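Long-range contact in ABC transporter (PDB 4G68), which probably binds xylan-derived oligosaccharides outside the cell and delivers them to an ABC transporter for uptake by a thermophilic bacterium: residues C[206-211]-C[389-394]. Residues are numbered along the deposited sequence; the frame is centred on the assembly and turned at random.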
ATOM      1  N   TYR C 206      -3.922  -6.088  -7.943  1.00 23.75           N
ATOM      2  CA  TYR C 206      -3.743  -6.727  -9.224  1.00 21.77           C
ATOM      3  C   TYR C 206      -4.659  -6.064 -10.216  1.00 21.95           C
ATOM      4  O   TYR C 206      -4.183  -5.645 -11.290  1.00 19.61           O
ATOM      5  CB  TYR C 206      -4.066  -8.246  -9.127  1.00 23.40           C
ATOM      6  CG  TYR C 206      -3.077  -9.114  -8.421  1.00 24.34           C
ATOM      7  CD1 TYR C 206      -2.561 -10.233  -9.077  1.00 28.60           C
ATOM      8  CD2 TYR C 206      -2.744  -8.928  -7.070  1.00 22.07           C
ATOM      9  CE1 TYR C 206      -1.673 -11.070  -8.452  1.00 24.86           C
ATOM     10  CE2 TYR C 206      -1.865  -9.797  -6.416  1.00 25.85           C
ATOM     11  CZ  TYR C 206      -1.352 -10.874  -7.124  1.00 22.76           C
ATOM     12  OH  TYR C 206      -0.435 -11.757  -6.557  1.00 26.35           O
ATOM     13  N   TYR C 207      -5.954  -5.936  -9.866  1.00 22.99           N
ATOM     14  CA  TYR C 207      -6.927  -5.383 -10.839  1.00 20.71           C
ATOM     15  C   TYR C 207      -6.640  -3.919 -11.131  1.00 20.63           C
ATOM     16  O   TYR C 207      -6.562  -3.509 -12.280  1.00 25.10           O
ATOM     17  CB  TYR C 207      -8.418  -5.490 -10.331  1.00 22.15           C
ATOM     18  CG  TYR C 207      -9.283  -4.780 -11.299  1.00 22.01           C
ATOM     19  CD1 TYR C 207      -9.787  -5.442 -12.420  1.00 25.93           C
ATOM     20  CD2 TYR C 207      -9.498  -3.408 -11.188  1.00 24.29           C
ATOM     21  CE1 TYR C 207     -10.530  -4.737 -13.385  1.00 26.15           C
ATOM     22  CE2 TYR C 207     -10.190  -2.696 -12.143  1.00 25.06           C
ATOM     23  CZ  TYR C 207     -10.738  -3.366 -13.232  1.00 26.82           C
ATOM     24  OH  TYR C 207     -11.472  -2.627 -14.141  1.00 30.57           O
ATOM     25  N   ASP C 208      -6.518  -3.106 -10.074  1.00 21.09           N
ATOM     26  CA  ASP C 208      -6.049  -1.703 -10.253  1.00 20.61           C
ATOM     27  C   ASP C 208      -4.847  -1.533 -11.177  1.00 21.15           C
ATOM     28  O   ASP C 208      -4.875  -0.676 -12.083  1.00 20.92           O
ATOM     29  CB  ASP C 208      -5.727  -1.049  -8.914  1.00 20.38           C
ATOM     30  CG  ASP C 208      -6.924  -0.935  -8.014  1.00 22.40           C
ATOM     31  OD1 ASP C 208      -7.993  -1.344  -8.439  1.00 24.62           O
ATOM     32  OD2 ASP C 208      -6.786  -0.465  -6.849  1.00 25.65           O
ATOM     33  N   MET C 209      -3.800  -2.337 -10.931  1.00 20.69           N
ATOM     34  CA  MET C 209      -2.575  -2.222 -11.743  1.00 21.56           C
ATOM     35  C   MET C 209      -2.869  -2.492 -13.200  1.00 21.91           C
ATOM     36  O   MET C 209      -2.368  -1.779 -14.074  1.00 26.02           O
ATOM     37  CB  MET C 209      -1.446  -3.182 -11.327  1.00 21.26           C
ATOM     38  CG  MET C 209      -0.580  -3.534 -12.579  1.00 17.47           C
ATOM     39  SD  MET C 209       0.449  -2.094 -13.027  1.00 25.40           S
ATOM     40  CE  MET C 209       1.027  -1.712 -11.361  1.00 13.50           C
ATOM     41  N   ILE C 210      -3.635  -3.557 -13.447  1.00 22.94           N
ATOM     42  CA  ILE C 210      -3.943  -3.943 -14.796  1.00 19.16           C
ATOM     43  C   ILE C 210      -4.776  -2.843 -15.459  1.00 20.07           C
ATOM     44  O   ILE C 210      -4.415  -2.429 -16.576  1.00 22.64           O
ATOM     45  CB  ILE C 210      -4.597  -5.357 -14.912  1.00 20.15           C
ATOM     46  CG1 ILE C 210      -3.735  -6.454 -14.222  1.00 24.13           C
ATOM     47  CG2 ILE C 210      -4.891  -5.648 -16.397  1.00 21.36           C
ATOM     48  CD1 ILE C 210      -4.557  -7.727 -13.812  1.00 19.38           C
ATOM     49  N   ALA C 211      -5.798  -2.303 -14.764  1.00 22.47           N
ATOM     50  CA  ALA C 211      -6.581  -1.095 -15.265  1.00 20.11           C
ATOM     51  C   ALA C 211      -5.641   0.066 -15.573  1.00 20.79           C
ATOM     52  O   ALA C 211      -5.790   0.783 -16.575  1.00 22.28           O
ATOM     53  CB  ALA C 211      -7.682  -0.688 -14.256  1.00 20.66           C
ATOM     54  N   VAL C 389      -0.969   6.699  -9.126  1.00 25.39           N
ATOM     55  CA  VAL C 389      -2.287   6.923  -8.519  1.00 22.79           C
ATOM     56  C   VAL C 389      -2.456   5.919  -7.380  1.00 23.24           C
ATOM     57  O   VAL C 389      -2.013   4.773  -7.501  1.00 19.89           O
ATOM     58  CB  VAL C 389      -3.411   6.776  -9.582  1.00 22.92           C
ATOM     59  CG1 VAL C 389      -3.599   5.308 -10.013  1.00 21.98           C
ATOM     60  CG2 VAL C 389      -4.706   7.448  -9.094  1.00 24.76           C
ATOM     61  N   PRO C 390      -3.028   6.346  -6.232  1.00 25.20           N
ATOM     62  CA  PRO C 390      -3.144   5.363  -5.107  1.00 22.05           C
ATOM     63  C   PRO C 390      -4.089   4.208  -5.409  1.00 22.14           C
ATOM     64  O   PRO C 390      -4.930   4.305  -6.320  1.00 25.09           O
ATOM     65  CB  PRO C 390      -3.701   6.216  -3.941  1.00 25.10           C
ATOM     66  CG  PRO C 390      -3.314   7.653  -4.286  1.00 22.33           C
ATOM     67  CD  PRO C 390      -3.418   7.714  -5.805  1.00 23.69           C
ATOM     68  N   ALA C 391      -3.973   3.142  -4.648  1.00 19.89           N
ATOM     69  CA  ALA C 391      -4.894   1.989  -4.753  1.00 18.77           C
ATOM     70  C   ALA C 391      -6.311   2.484  -4.568  1.00 22.03           C
ATOM     71  O   ALA C 391      -6.576   3.448  -3.780  1.00 22.04           O
ATOM     72  CB  ALA C 391      -4.572   1.006  -3.671  1.00 20.03           C
ATOM     73  N   TRP C 392      -7.260   1.844  -5.257  1.00 21.96           N
ATOM     74  CA  TRP C 392      -8.638   2.445  -5.334  1.00 20.10           C
ATOM     75  C   TRP C 392      -9.398   2.448  -4.019  1.00 18.72           C
ATOM     76  O   TRP C 392     -10.283   3.291  -3.771  1.00 17.75           O
ATOM     77  CB  TRP C 392      -9.416   1.708  -6.423  1.00 20.15           C
ATOM     78  CG  TRP C 392      -8.863   1.895  -7.851  1.00 19.74           C
ATOM     79  CD1 TRP C 392      -7.573   2.255  -8.255  1.00 17.93           C
ATOM     80  CD2 TRP C 392      -9.600   1.636  -9.082  1.00 19.47           C
ATOM     81  NE1 TRP C 392      -7.477   2.295  -9.635  1.00 18.79           N
ATOM     82  CE2 TRP C 392      -8.671   1.908 -10.193  1.00 20.52           C
ATOM     83  CE3 TRP C 392     -10.920   1.234  -9.368  1.00 20.96           C
ATOM     84  CZ2 TRP C 392      -9.064   1.789 -11.520  1.00 19.91           C
ATOM     85  CZ3 TRP C 392     -11.277   1.080 -10.692  1.00 21.11           C
ATOM     86  CH2 TRP C 392     -10.362   1.351 -11.751  1.00 21.59           C
ATOM     87  N   ASP C 393      -9.091   1.500  -3.133  1.00 19.39           N
ATOM     88  CA  ASP C 393      -9.683   1.461  -1.819  1.00 20.78           C
ATOM     89  C   ASP C 393      -9.169   2.565  -0.864  1.00 25.34           C
ATOM     90  O   ASP C 393      -9.869   2.878   0.125  1.00 24.06           O
ATOM     91  CB  ASP C 393      -9.619   0.073  -1.122  1.00 24.66           C
ATOM     92  CG  ASP C 393      -8.172  -0.379  -0.705  1.00 27.36           C
ATOM     93  OD1 ASP C 393      -7.194   0.268  -1.173  1.00 24.59           O
ATOM     94  OD2 ASP C 393      -8.016  -1.446   0.043  1.00 23.61           O
ATOM     95  N   ILE C 394      -7.963   3.094  -1.134  1.00 24.32           N
ATOM     96  CA  ILE C 394      -7.446   4.319  -0.463  1.00 25.88           C
ATOM     97  C   ILE C 394      -7.934   5.567  -1.165  1.00 23.26           C
ATOM     98  O   ILE C 394      -7.939   6.635  -0.528  1.00 23.21           O
ATOM     99  CB  ILE C 394      -5.916   4.444  -0.537  1.00 28.87           C
ATOM    100  CG1 ILE C 394      -5.225   3.394   0.311  1.00 35.53           C
ATOM    101  CG2 ILE C 394      -5.428   5.867  -0.156  1.00 36.14           C
ATOM    102  CD1 ILE C 394      -3.714   3.434   0.140  1.00 30.63           C
TER
HETATM  103  O   HOH W   1      -5.588   2.147 -11.833  1.00 21.00           O
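The carboxylate of D208 is stacked over one face of the W392 indole. The contact joins helix 201-215 to the start of the short helix 392-395, inside the periplasmic-binding-protein fold of a solute-binding protein. The carboxylate and ring planes are 21° apart, and the two side chains run past each other in opposite directions. D208 CG sits 3.3 Å from W392 CD1. One step back, D208 CB makes a CH-pi contact, 4.1 Å from the centroid of the W392 five-membered ring. The W392 backbone N donates to D208 OD2 at 2.8 Å, nearly straight at 169°, although the place of OD2 is less sure. The acid thus meets the start of helix 392-395, just after the N-cap residue A391. D208 OD1 is hydrogen-bonded to H404 NE2, and the H404 ring also stacks on W392. Y207 turns its ring edge toward the six-membered ring of W392, with planes at 85°. With Y207 CG anti to its backbone N, the ring is carried beside the indole, and Y207 CE2 comes 4.1 Å from W392 CH2. A211 CB packs against W392 CZ2 at 3.9 Å. An alanine in place of W392 would probably open a gap between Y207, A211 and H404 and leave the D208 carboxylate without its flat partner. At the indole edge, one water lies in the ring plane, accepting from W392 NE1 at 2.9 Å and donating to D208 O.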